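Local coordinates for ThiJ/PfpI family protein (Francisella tularensis subsp. novicida, PDB 4P5P), which belongs to the DJ-1/PfpI family, in its Hsp31-like branch, and is probably a glyoxalase III type enzyme of the stress response, possibly a cysteine protease and virulence factor, at residues A[84-88]-A[111-117]; A[1-5]-A[38-42]; A[155-160]-A[175-180]; A[150-156]-A[198-203]. One frame throughout, in Å; residues are numbered along the deposited sequence.

Contact 1: A[84-88]-A[111-117]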
loop_
_atom_site.group_PDB
_atom_site.type_symbol
_atom_site.label_atom_id
_atom_site.label_comp_id
_atom_site.label_asym_id
_atom_site.label_seq_id
_atom_site.Cartn_x
_atom_site.Cartn_y
_atom_site.Cartn_z
ATOM N N SER A 84 -9.904 -12.247 0.665
ATOM C CA SER A 84 -8.994 -12.032 -0.448
ATOM C C SER A 84 -9.491 -10.903 -1.355
ATOM O O SER A 84 -10.697 -10.724 -1.557
ATOM C CB SER A 84 -8.836 -13.309 -1.276
ATOM O OG SER A 84 -8.123 -13.040 -2.478
ATOM N N LEU A 85 -8.546 -10.159 -1.916
ATOM C CA LEU A 85 -8.839 -9.158 -2.933
ATOM C C LEU A 85 -9.695 -9.721 -4.072
ATOM O O LEU A 85 -10.553 -9.033 -4.611
ATOM C CB LEU A 85 -7.527 -8.599 -3.482
ATOM C CG LEU A 85 -7.621 -7.488 -4.527
ATOM C CD1 LEU A 85 -8.223 -6.230 -3.936
ATOM C CD2 LEU A 85 -6.246 -7.221 -5.124
ATOM N N ARG A 86 -9.476 -10.976 -4.431
ATOM C CA ARG A 86 -10.218 -11.552 -5.556
ATOM C C ARG A 86 -11.712 -11.639 -5.279
ATOM O O ARG A 86 -12.494 -11.804 -6.213
ATOM C CB ARG A 86 -9.690 -12.939 -5.910
ATOM C CG ARG A 86 -10.128 -14.038 -4.973
ATOM C CD ARG A 86 -9.504 -15.401 -5.340
ATOM N NE ARG A 86 -8.071 -15.409 -5.108
ATOM C CZ ARG A 86 -7.471 -15.797 -3.979
ATOM N NH1 ARG A 86 -8.158 -16.263 -2.936
ATOM N NH2 ARG A 86 -6.159 -15.726 -3.901
ATOM N N ASP A 87 -12.115 -11.539 -4.014
ATOM C CA ASP A 87 -13.515 -11.767 -3.669
ATOM C C ASP A 87 -14.334 -10.523 -3.413
ATOM O O ASP A 87 -15.526 -10.626 -3.125
ATOM C CB ASP A 87 -13.595 -12.687 -2.461
ATOM C CG ASP A 87 -13.201 -14.121 -2.806
ATOM O OD1 ASP A 87 -13.479 -14.584 -3.939
ATOM O OD2 ASP A 87 -12.623 -14.797 -1.945
ATOM N N VAL A 88 -13.747 -9.348 -3.568
ATOM C CA VAL A 88 -14.515 -8.130 -3.351
ATOM C C VAL A 88 -14.960 -7.546 -4.675
ATOM O O VAL A 88 -14.323 -7.745 -5.709
ATOM C CB VAL A 88 -13.722 -7.078 -2.559
ATOM C CG1 VAL A 88 -13.388 -7.623 -1.187
ATOM C CG2 VAL A 88 -12.476 -6.680 -3.298
ATOM N N ASN A 111 -0.050 -8.936 -9.729
ATOM C CA ASN A 111 -1.373 -9.404 -9.347
ATOM C C ASN A 111 -2.454 -8.885 -10.296
ATOM O O ASN A 111 -2.646 -7.672 -10.416
ATOM C CB ASN A 111 -1.698 -8.975 -7.922
ATOM C CG ASN A 111 -2.978 -9.592 -7.419
ATOM O OD1 ASN A 111 -4.066 -9.066 -7.661
ATOM N ND2 ASN A 111 -2.863 -10.732 -6.736
ATOM N N ALA A 112 -3.176 -9.796 -10.950
ATOM C CA ALA A 112 -4.188 -9.409 -11.930
ATOM C C ALA A 112 -5.338 -8.626 -11.307
ATOM O O ALA A 112 -5.872 -7.710 -11.920
ATOM C CB ALA A 112 -4.711 -10.623 -12.625
ATOM N N ASN A 113 -5.740 -8.995 -10.103
ATOM C CA ASN A 113 -6.831 -8.293 -9.459
ATOM C C ASN A 113 -6.435 -6.879 -9.074
ATOM O O ASN A 113 -7.272 -5.976 -9.129
ATOM C CB ASN A 113 -7.323 -9.059 -8.235
ATOM C CG ASN A 113 -8.305 -10.150 -8.595
ATOM O OD1 ASN A 113 -9.497 -9.893 -8.794
ATOM N ND2 ASN A 113 -7.812 -11.372 -8.701
ATOM N N ILE A 114 -5.177 -6.675 -8.686
ATOM C CA ILE A 114 -4.733 -5.312 -8.449
ATOM C C ILE A 114 -4.860 -4.515 -9.750
ATOM O O ILE A 114 -5.407 -3.412 -9.772
ATOM C CB ILE A 114 -3.286 -5.262 -7.931
ATOM C CG1 ILE A 114 -3.230 -5.734 -6.487
ATOM C CG2 ILE A 114 -2.725 -3.839 -8.035
ATOM C CD1 ILE A 114 -1.807 -5.702 -5.889
ATOM N N HIS A 115 -4.370 -5.081 -10.843
ATOM C CA HIS A 115 -4.393 -4.356 -12.118
ATOM C C HIS A 115 -5.807 -3.953 -12.519
ATOM O O HIS A 115 -6.059 -2.784 -12.818
ATOM C CB HIS A 115 -3.779 -5.198 -13.244
ATOM C CG HIS A 115 -2.347 -5.580 -13.019
ATOM N ND1 HIS A 115 -1.689 -6.490 -13.820
ATOM C CD2 HIS A 115 -1.455 -5.197 -12.070
ATOM C CE1 HIS A 115 -0.447 -6.633 -13.387
ATOM N NE2 HIS A 115 -0.285 -5.873 -12.321
ATOM N N SER A 116 -6.745 -4.898 -12.491
ATOM C CA SER A 116 -8.106 -4.606 -12.937
ATOM C C SER A 116 -8.847 -3.692 -11.951
ATOM O O SER A 116 -9.591 -2.802 -12.369
ATOM C CB SER A 116 -8.908 -5.897 -13.168
ATOM O OG SER A 116 -9.031 -6.684 -12.009
ATOM N N LYS A 117 -8.610 -3.853 -10.652
ATOM C CA LYS A 117 -9.366 -3.056 -9.694
ATOM C C LYS A 117 -8.845 -1.628 -9.616
ATOM O O LYS A 117 -9.635 -0.693 -9.439
ATOM C CB LYS A 117 -9.358 -3.730 -8.317
ATOM C CG LYS A 117 -10.201 -5.012 -8.342
ATOM C CD LYS A 117 -10.139 -5.831 -7.059
ATOM C CE LYS A 117 -11.227 -6.918 -7.024
ATOM N NZ LYS A 117 -11.238 -7.810 -8.223
HETATM O O HOH W 1 -13.432 -9.571 -7.598
HETATM O O HOH W 2 -11.721 -11.420 -9.578
#
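Leu85 pushes its isobutyl end into the first turn of helix 112-123, where CD2 lies 3.6 Å from Ile114 CG1, the two side chains crossing nearly at right angles. With its CG anti to the backbone N (chi1 -178°), Leu85 also slides antiparallel along Lys117, its CD1 3.7 Å from Lys117 CD, and past the CB of Asn113. The lysine chain thus serves as an apolar wall up to CD, while CE lies against carbonyls, 3.3 Å from Leu85 O. A bend at chi4 turns the ammonium back one helical turn: Lys117 NZ donates to Asn113 OD1 at 2.8 Å, in the carbonyl plane and on a lone pair. The amide of Asn113 in turn lies against the backbone and CB of Arg86, with ND2 3.7 Å from Arg86 CB. Two waters sit between the segments. One accepts from Lys117 NZ at 2.9 Å and is placed to donate to Arg86 O and Val88 O; a second is 2.8 Å from Asn113 OD1 and only weakly placed toward Arg86 O. Asn111 caps the helix start, its OD1 accepting from Ile114 N (2.8 Å). In the other segment, Ser84 OG accepts from Arg86 N in an ST turn. Leu85 continues inward onto Leu5 and Val7 of strand 2-8 and Val45 of strand 40-46, so the loop after edge strand 83-84 is packed between the flavodoxin-like sheet and the helix. The chemistry is divided: mostly aliphatic carbon makes the direct contact, while the lysine charge is met by an amide oxygen and a water that probably links it to the loop carbonyls.

Contact 2: A[1-5]-A[38-42]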
loop_
_atom_site.group_PDB
_atom_site.type_symbol
_atom_site.label_atom_id
_atom_site.label_comp_id
_atom_site.label_asym_id
_atom_site.label_seq_id
_atom_site.Cartn_x
_atom_site.Cartn_y
_atom_site.Cartn_z
ATOM N N MET A 1 -21.928 8.530 2.519
ATOM C CA MET A 1 -21.059 7.437 3.044
ATOM C C MET A 1 -19.969 7.123 2.029
ATOM O O MET A 1 -20.269 6.824 0.877
ATOM C CB MET A 1 -21.893 6.189 3.338
ATOM C CG MET A 1 -21.121 5.041 3.982
ATOM S SD MET A 1 -20.618 5.362 5.688
ATOM C CE MET A 1 -22.033 4.762 6.605
ATOM N N LYS A 2 -18.713 7.206 2.453
ATOM C CA LYS A 2 -17.586 6.835 1.604
ATOM C C LYS A 2 -17.153 5.421 1.977
ATOM O O LYS A 2 -17.294 5.009 3.117
ATOM C CB LYS A 2 -16.417 7.803 1.776
ATOM C CG LYS A 2 -16.688 9.240 1.348
ATOM C CD LYS A 2 -16.725 9.367 -0.168
ATOM C CE LYS A 2 -17.046 10.801 -0.581
ATOM N NZ LYS A 2 -17.277 10.900 -2.047
ATOM N N ASN A 3 -16.640 4.685 1.007
ATOM C CA ASN A 3 -16.178 3.325 1.247
ATOM C C ASN A 3 -14.778 3.139 0.685
ATOM O O ASN A 3 -14.544 3.344 -0.508
ATOM C CB ASN A 3 -17.144 2.311 0.644
ATOM C CG ASN A 3 -18.401 2.159 1.466
ATOM O OD1 ASN A 3 -18.406 1.484 2.497
ATOM N ND2 ASN A 3 -19.477 2.794 1.018
ATOM N N VAL A 4 -13.847 2.764 1.563
ATOM C CA VAL A 4 -12.433 2.663 1.230
ATOM C C VAL A 4 -11.952 1.227 1.373
ATOM O O VAL A 4 -12.242 0.574 2.372
ATOM C CB VAL A 4 -11.591 3.574 2.154
ATOM C CG1 VAL A 4 -10.097 3.440 1.863
ATOM C CG2 VAL A 4 -12.054 5.033 2.039
ATOM N N LEU A 5 -11.229 0.741 0.369
ATOM C CA LEU A 5 -10.633 -0.596 0.398
ATOM C C LEU A 5 -9.136 -0.501 0.679
ATOM O O LEU A 5 -8.407 0.130 -0.075
ATOM C CB LEU A 5 -10.881 -1.324 -0.924
ATOM C CG LEU A 5 -10.399 -2.777 -0.954
ATOM C CD1 LEU A 5 -11.233 -3.623 -0.027
ATOM C CD2 LEU A 5 -10.436 -3.297 -2.359
ATOM N N LYS A 38 -17.740 8.182 11.129
ATOM C CA LYS A 38 -19.106 7.694 10.955
ATOM C C LYS A 38 -19.587 7.801 9.512
ATOM O O LYS A 38 -20.591 7.180 9.152
ATOM C CB LYS A 38 -20.064 8.439 11.891
ATOM C CG LYS A 38 -19.894 7.979 13.335
ATOM C CD LYS A 38 -20.817 8.700 14.278
ATOM C CE LYS A 38 -20.643 8.198 15.692
ATOM N NZ LYS A 38 -21.568 8.887 16.629
ATOM N N ASN A 39 -18.872 8.564 8.683
ATOM C CA ASN A 39 -19.246 8.700 7.281
ATOM C C ASN A 39 -18.237 8.089 6.302
ATOM O O ASN A 39 -18.404 8.202 5.089
ATOM C CB ASN A 39 -19.464 10.171 6.954
ATOM C CG ASN A 39 -20.708 10.726 7.626
ATOM O OD1 ASN A 39 -21.763 10.082 7.637
ATOM N ND2 ASN A 39 -20.585 11.909 8.216
ATOM N N ILE A 40 -17.212 7.432 6.831
ATOM C CA ILE A 40 -16.230 6.738 5.996
ATOM C C ILE A 40 -15.966 5.341 6.539
ATOM O O ILE A 40 -15.429 5.170 7.636
ATOM C CB ILE A 40 -14.875 7.478 5.907
ATOM C CG1 ILE A 40 -15.045 8.903 5.388
ATOM C CG2 ILE A 40 -13.927 6.734 4.973
ATOM C CD1 ILE A 40 -13.792 9.742 5.496
ATOM N N ASN A 41 -16.348 4.359 5.739
ATOM C CA ASN A 41 -16.160 2.956 6.072
ATOM C C ASN A 41 -14.884 2.435 5.432
ATOM O O ASN A 41 -14.568 2.803 4.311
ATOM C CB ASN A 41 -17.378 2.147 5.604
ATOM C CG ASN A 41 -17.194 0.656 5.766
ATOM O OD1 ASN A 41 -17.297 0.131 6.876
ATOM N ND2 ASN A 41 -16.944 -0.044 4.655
ATOM N N ILE A 42 -14.152 1.590 6.153
ATOM C CA ILE A 42 -12.961 0.966 5.606
ATOM C C ILE A 42 -13.079 -0.542 5.698
ATOM O O ILE A 42 -13.317 -1.091 6.780
ATOM C CB ILE A 42 -11.682 1.402 6.339
ATOM C CG1 ILE A 42 -11.547 2.922 6.300
ATOM C CG2 ILE A 42 -10.455 0.734 5.691
ATOM C CD1 ILE A 42 -10.362 3.454 7.086
#
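Asn41 O takes the N-H of Val4 at 2.8 Å, one rung of a parallel ladder between the first two strands of the chain. Asn41 is gripped through its other backbone group as well, since its N donates to Lys2 O at 2.9 Å. The ladder begins with Lys2 N on Asn39 O (2.8 Å), and CA-H groups of Met1 and Ile40 lean on the carbonyls of Asn39 and Lys2. Lys2 pairs with Ile40, Asn3 with Asn41 and Val4 with Ile42; the short strand segments run 4.6 Å apart at 23°.

On one face the two asparagine side chains meet. Asn41 ND2 makes a weak bond to Asn3 OD1 at 3.0 Å, bent to 132°, with the amide planes turned 64° apart; the same ND2 also donates to Asp43 OD1. The opposite face is mainly aliphatic, with Lys2 CB beside Ile40 CG1: Val4 CG2 lies 3.9 Å from Ile40 CG2, and Val4 CB faces Ile42 CG1. At the N-terminal end Met1, its chain folded back at chi2 and chi3, lays SD 3.7 Å from Asn39 O and carries CE to Lys38 O.

These strands are the two arms of a beta-alpha-beta crossover through helix 26-35, which covers the aliphatic face where Ile40 and Ile42 touch Ile35 and Tyr32. Strand 2-8 is flanked on its other edge by strand 95-98, with Val4 packed against Ile97.

Contact 3: A[155-160]-A[175-180]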
loop_
_atom_site.group_PDB
_atom_site.type_symbol
_atom_site.label_atom_id
_atom_site.label_comp_id
_atom_site.label_asym_id
_atom_site.label_seq_id
_atom_site.Cartn_x
_atom_site.Cartn_y
_atom_site.Cartn_z
ATOM N N VAL A 155 5.281 10.531 -8.611
ATOM C CA VAL A 155 5.124 9.521 -7.577
ATOM C C VAL A 155 6.342 9.483 -6.660
ATOM O O VAL A 155 7.418 10.014 -6.983
ATOM C CB VAL A 155 4.918 8.092 -8.174
ATOM C CG1 VAL A 155 3.760 8.061 -9.152
ATOM C CG2 VAL A 155 6.203 7.578 -8.841
ATOM N N THR A 156 6.157 8.857 -5.505
ATOM C CA THR A 156 7.257 8.443 -4.660
ATOM C C THR A 156 6.999 7.014 -4.198
ATOM O O THR A 156 6.100 6.339 -4.726
ATOM C CB THR A 156 7.442 9.403 -3.453
ATOM O OG1 THR A 156 8.649 9.084 -2.755
ATOM C CG2 THR A 156 6.256 9.333 -2.498
ATOM N N GLY A 157 7.793 6.563 -3.235
ATOM C CA GLY A 157 7.766 5.194 -2.748
ATOM C C GLY A 157 9.094 4.935 -2.062
ATOM O O GLY A 157 9.967 5.799 -2.086
ATOM N N PHE A 158 9.251 3.770 -1.439
ATOM C CA PHE A 158 10.455 3.461 -0.667
ATOM C C PHE A 158 11.709 3.660 -1.527
ATOM O O PHE A 158 11.841 3.071 -2.598
ATOM C CB PHE A 158 10.368 2.030 -0.133
ATOM C CG PHE A 158 11.225 1.757 1.074
ATOM C CD1 PHE A 158 10.831 2.175 2.341
ATOM C CD2 PHE A 158 12.405 1.053 0.953
ATOM C CE1 PHE A 158 11.611 1.896 3.457
ATOM C CE2 PHE A 158 13.177 0.772 2.057
ATOM C CZ PHE A 158 12.779 1.193 3.310
ATOM N N SER A 159 12.636 4.484 -1.051
ATOM C CA SER A 159 13.745 4.943 -1.885
ATOM C C SER A 159 14.894 3.944 -1.891
ATOM O O SER A 159 15.033 3.149 -0.970
ATOM C CB SER A 159 14.242 6.310 -1.403
ATOM O OG SER A 159 14.918 6.200 -0.169
ATOM N N ASN A 160 15.726 3.993 -2.930
ATOM C CA ASN A 160 16.909 3.143 -2.985
ATOM C C ASN A 160 17.851 3.401 -1.813
ATOM O O ASN A 160 18.485 2.483 -1.305
ATOM C CB ASN A 160 17.655 3.352 -4.300
ATOM C CG ASN A 160 16.939 2.738 -5.466
ATOM O OD1 ASN A 160 16.076 1.890 -5.286
ATOM N ND2 ASN A 160 17.296 3.155 -6.676
ATOM N N SER A 175 14.477 -3.189 -7.691
ATOM C CA SER A 175 14.448 -1.897 -7.029
ATOM C C SER A 175 13.127 -1.207 -7.349
ATOM O O SER A 175 12.802 -0.958 -8.512
ATOM C CB SER A 175 15.631 -1.028 -7.471
ATOM O OG SER A 175 15.300 0.343 -7.386
ATOM N N LEU A 176 12.367 -0.893 -6.312
ATOM C CA LEU A 176 11.088 -0.223 -6.494
ATOM C C LEU A 176 11.242 1.118 -7.207
ATOM O O LEU A 176 10.529 1.399 -8.160
ATOM C CB LEU A 176 10.413 -0.028 -5.142
ATOM C CG LEU A 176 9.095 0.740 -5.174
ATOM C CD1 LEU A 176 8.070 0.091 -6.107
ATOM C CD2 LEU A 176 8.542 0.821 -3.781
ATOM N N GLU A 177 12.157 1.951 -6.711
ATOM C CA GLU A 177 12.445 3.226 -7.345
ATOM C C GLU A 177 12.782 3.062 -8.825
ATOM O O GLU A 177 12.239 3.763 -9.682
ATOM C CB GLU A 177 13.598 3.929 -6.610
ATOM C CG GLU A 177 14.078 5.195 -7.295
ATOM C CD GLU A 177 15.101 5.980 -6.478
ATOM O OE1 GLU A 177 15.708 6.897 -7.063
ATOM O OE2 GLU A 177 15.294 5.702 -5.274
ATOM N N ASP A 178 13.693 2.144 -9.127
ATOM C CA ASP A 178 14.113 1.953 -10.512
ATOM C C ASP A 178 12.919 1.501 -11.372
ATOM O O ASP A 178 12.766 1.928 -12.520
ATOM C CB ASP A 178 15.253 0.935 -10.610
ATOM C CG ASP A 178 16.554 1.424 -9.957
ATOM O OD1 ASP A 178 16.640 2.593 -9.537
ATOM O OD2 ASP A 178 17.511 0.629 -9.876
ATOM N N SER A 179 12.063 0.652 -10.812
ATOM C CA SER A 179 10.909 0.144 -11.567
ATOM C C SER A 179 9.881 1.217 -11.875
ATOM O O SER A 179 9.261 1.206 -12.930
ATOM C CB SER A 179 10.231 -0.995 -10.813
ATOM O OG SER A 179 10.908 -2.213 -11.021
ATOM N N LEU A 180 9.681 2.142 -10.943
ATOM C CA LEU A 180 8.760 3.250 -11.165
ATOM C C LEU A 180 9.295 4.156 -12.282
ATOM O O LEU A 180 8.537 4.622 -13.131
ATOM C CB LEU A 180 8.555 4.032 -9.868
ATOM C CG LEU A 180 7.795 3.245 -8.791
ATOM C CD1 LEU A 180 7.931 3.876 -7.416
ATOM C CD2 LEU A 180 6.323 3.123 -9.165
HETATM O O HOH W 3 13.486 1.622 -4.118
HETATM O O HOH W 4 18.795 5.392 -7.218
#
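This is a helix-to-loop contact in which a polar cap lies beside a small leucine core: the connection leaving strand 154-155 for helix 160-165 crosses the start of helix 176-182, on the flank of the flavodoxin-like domain. Ser175 is the N-cap of that helix, and its OG accepts from Asp178 N at 3.0 Å. The same hydroxyl donates to Asn160 OD1 at 2.7 Å, in the carbonyl plane and on a lone pair, so one oxygen serves both as cap and as link. Asn160, the first residue of the other helix, is held from several directions. Its backbone N points at Glu177 OE2 (2.9 Å, 173°), which it meets nearly along the C-O axis. To reach it, the glutamate stretches out with CG anti to its own backbone N (chi1 173°) and sets its carboxylate against the Asn160 amide, the two planes stacked only 13° apart. Asn160 ND2 donates to Asp178 OD1 at 3.0 Å, coming from above that carboxylate. These bonds fix the rotation of the Asn160 amide, and the neighbouring helix N-termini would probably stabilise the two acidic groups.

On the apolar side, Leu176 CD2 packs on Phe158 N at 3.8 Å and Leu180 CD1 faces Thr156 O and Val155 CG2, while the ring of Phe158 meets that of His133. Thr156 OG1 is occupied by Ser188 O. Between the polar and apolar layers a water accepts from Glu177 N and donates both to Phe158 O at 2.7 Å and to Asn160 OD1.

Contact 4: A[150-156]-A[198-203]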
loop_
_atom_site.group_PDB
_atom_site.type_symbol
_atom_site.label_atom_id
_atom_site.label_comp_id
_atom_site.label_asym_id
_atom_site.label_seq_id
_atom_site.Cartn_x
_atom_site.Cartn_y
_atom_site.Cartn_z
ATOM N N ILE A 150 0.677 5.156 -14.626
ATOM C CA ILE A 150 1.501 6.090 -13.864
ATOM C C ILE A 150 2.551 6.790 -14.721
ATOM O O ILE A 150 3.298 7.616 -14.194
ATOM C CB ILE A 150 2.227 5.423 -12.659
ATOM C CG1 ILE A 150 3.288 4.416 -13.117
ATOM C CG2 ILE A 150 1.214 4.779 -11.721
ATOM C CD1 ILE A 150 4.089 3.837 -11.971
ATOM N N ARG A 151 2.618 6.498 -16.018
ATOM C CA ARG A 151 3.573 7.224 -16.870
ATOM C C ARG A 151 3.273 8.722 -16.822
ATOM O O ARG A 151 2.123 9.139 -16.847
ATOM C CB ARG A 151 3.556 6.712 -18.316
ATOM C CG ARG A 151 2.353 7.107 -19.147
ATOM C CD ARG A 151 2.269 6.184 -20.367
ATOM N NE ARG A 151 1.283 6.588 -21.366
ATOM C CZ ARG A 151 -0.033 6.495 -21.215
ATOM N NH1 ARG A 151 -0.550 6.026 -20.083
ATOM N NH2 ARG A 151 -0.836 6.867 -22.209
ATOM N N ASP A 152 4.341 9.505 -16.713
ATOM C CA ASP A 152 4.287 10.969 -16.680
ATOM C C ASP A 152 3.675 11.522 -15.389
ATOM O O ASP A 152 3.457 12.730 -15.279
ATOM C CB ASP A 152 3.518 11.513 -17.899
ATOM C CG ASP A 152 4.108 11.038 -19.215
ATOM O OD1 ASP A 152 5.346 10.918 -19.283
ATOM O OD2 ASP A 152 3.342 10.788 -20.177
ATOM N N LYS A 153 3.420 10.667 -14.403
ATOM C CA LYS A 153 2.848 11.127 -13.142
ATOM C C LYS A 153 3.912 11.199 -12.057
ATOM O O LYS A 153 4.848 10.404 -12.032
ATOM C CB LYS A 153 1.691 10.221 -12.724
ATOM C CG LYS A 153 0.507 10.359 -13.681
ATOM C CD LYS A 153 -0.748 9.695 -13.180
ATOM C CE LYS A 153 -1.927 9.974 -14.115
ATOM N NZ LYS A 153 -1.673 9.521 -15.515
ATOM N N GLU A 154 3.762 12.187 -11.178
ATOM C CA GLU A 154 4.664 12.355 -10.051
ATOM C C GLU A 154 4.313 11.370 -8.949
ATOM O O GLU A 154 3.188 11.360 -8.450
ATOM C CB GLU A 154 4.605 13.788 -9.533
ATOM C CG GLU A 154 4.922 14.782 -10.631
ATOM C CD GLU A 154 5.075 16.194 -10.138
ATOM O OE1 GLU A 154 5.240 17.099 -10.988
ATOM O OE2 GLU A 154 5.030 16.405 -8.908
ATOM N N VAL A 155 5.281 10.531 -8.611
ATOM C CA VAL A 155 5.124 9.521 -7.577
ATOM C C VAL A 155 6.342 9.483 -6.660
ATOM O O VAL A 155 7.418 10.014 -6.983
ATOM C CB VAL A 155 4.918 8.092 -8.174
ATOM C CG1 VAL A 155 3.760 8.061 -9.152
ATOM C CG2 VAL A 155 6.203 7.578 -8.841
ATOM N N THR A 156 6.157 8.857 -5.505
ATOM C CA THR A 156 7.257 8.443 -4.660
ATOM C C THR A 156 6.999 7.014 -4.198
ATOM O O THR A 156 6.100 6.339 -4.726
ATOM C CB THR A 156 7.442 9.403 -3.453
ATOM O OG1 THR A 156 8.649 9.084 -2.755
ATOM C CG2 THR A 156 6.256 9.333 -2.498
ATOM N N LYS A 198 3.229 12.351 -2.458
ATOM C CA LYS A 198 2.946 12.889 -3.775
ATOM C C LYS A 198 1.504 12.616 -4.175
ATOM O O LYS A 198 0.953 11.576 -3.823
ATOM C CB LYS A 198 3.893 12.278 -4.808
ATOM C CG LYS A 198 5.372 12.616 -4.566
ATOM C CD LYS A 198 5.673 14.119 -4.633
ATOM C CE LYS A 198 5.289 14.726 -5.954
ATOM N NZ LYS A 198 5.734 16.141 -6.095
ATOM N N SER A 199 0.910 13.558 -4.899
ATOM C CA SER A 199 -0.459 13.427 -5.366
ATOM C C SER A 199 -0.556 13.925 -6.810
ATOM O O SER A 199 -0.260 15.091 -7.100
ATOM C CB SER A 199 -1.408 14.199 -4.451
ATOM O OG SER A 199 -2.757 13.871 -4.721
ATOM N N ASP A 200 -0.968 13.037 -7.704
ATOM C CA ASP A 200 -1.070 13.348 -9.122
ATOM C C ASP A 200 -2.267 12.600 -9.684
ATOM O O ASP A 200 -2.281 11.372 -9.688
ATOM C CB ASP A 200 0.218 12.945 -9.850
ATOM C CG ASP A 200 0.310 13.511 -11.244
ATOM O OD1 ASP A 200 -0.743 13.747 -11.871
ATOM O OD2 ASP A 200 1.431 13.709 -11.727
ATOM N N SER A 201 -3.276 13.336 -10.134
ATOM C CA SER A 201 -4.467 12.730 -10.727
ATOM C C SER A 201 -5.156 11.735 -9.783
ATOM O O SER A 201 -5.655 10.703 -10.225
ATOM C CB SER A 201 -4.092 12.035 -12.037
ATOM O OG SER A 201 -3.384 12.925 -12.885
ATOM N N LYS A 202 -5.171 12.073 -8.494
ATOM C CA LYS A 202 -5.761 11.264 -7.422
ATOM C C LYS A 202 -5.038 9.932 -7.229
ATOM O O LYS A 202 -5.553 9.030 -6.574
ATOM C CB LYS A 202 -7.252 11.038 -7.670
ATOM C CG LYS A 202 -8.103 12.294 -7.488
ATOM C CD LYS A 202 -9.561 11.914 -7.565
ATOM C CE LYS A 202 -10.489 13.041 -7.237
ATOM N NZ LYS A 202 -11.901 12.558 -7.315
ATOM N N ILE A 203 -3.821 9.837 -7.760
ATOM C CA ILE A 203 -2.896 8.779 -7.395
ATOM C C ILE A 203 -1.981 9.358 -6.324
ATOM O O ILE A 203 -1.195 10.265 -6.598
ATOM C CB ILE A 203 -2.073 8.282 -8.592
ATOM C CG1 ILE A 203 -3.005 7.687 -9.650
ATOM C CG2 ILE A 203 -1.035 7.252 -8.128
ATOM C CD1 ILE A 203 -2.328 7.383 -10.981
HETATM O O HOH W 5 1.602 9.887 -6.688
#
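Two tight turns flank the junction: a type II turn from Ile150 to Lys153 leads into strand 154-155, and a type I' turn from Asp200 to Ile203 closes the beta hairpin of strands 197-200 and 203-206. The hairpin lies at the edge of the main sheet, whereas strand 154-155 pairs with 186-187 in a separate small sheet, so side chains and a water carry the junction. Asp200, with CG anti to its backbone N (chi1 -167°), swings its carboxylate across to the main chain of Glu154. There Asp200 OD2 accepts from Glu154 N at 2.8 Å, approached on the anti side and 26° out of the carboxylate plane. Its other oxygen, OD1, takes the hydroxyl of Ser201 (OG) at 2.9 Å, so both carboxylate oxygens are engaged and the group is kept from turning.

Glu154 extends beyond CG to a salt bridge in which Lys198 NZ donates to Glu154 OE2 at 2.9 Å. Lys198 CG lies on the Val155 backbone, and bends at chi2 and chi3 bring NZ round to Glu154. Lys153 lays its aliphatic chain across Asp200 at about a right angle, and its CE rests 3.5 Å from Ser201 OG; NZ goes on to Ile149 O. A water 2.8 Å from Glu154 O is also placed to donate to Ile203 O. Ile203 CD1 approaches Ile150 CG2 and touches Lys153 CD at 3.6 Å.

In the fold
From the N terminus, contact 2 comes first and closes the loop around helix 26-35, pairing strands 2-8 and 40-46. Contact 1 follows in series, closing the stretch that holds strand 95-98. The two meet in the core, where Leu85 CD1 and Val88 CG2 pack on Leu5 CD2. Contact 4 then closes the longest loop, between 150-156 and 198-203, with contact 3 nested inside it. These two share Val155 and Thr156, and Leu180 CD2 touches Ile150 CD1. Contacts 2 and 3 lie on opposite sides of the chain's centre, while contacts 2 and 4 reach the same main sheet, which contact 4 joins to the small sheet.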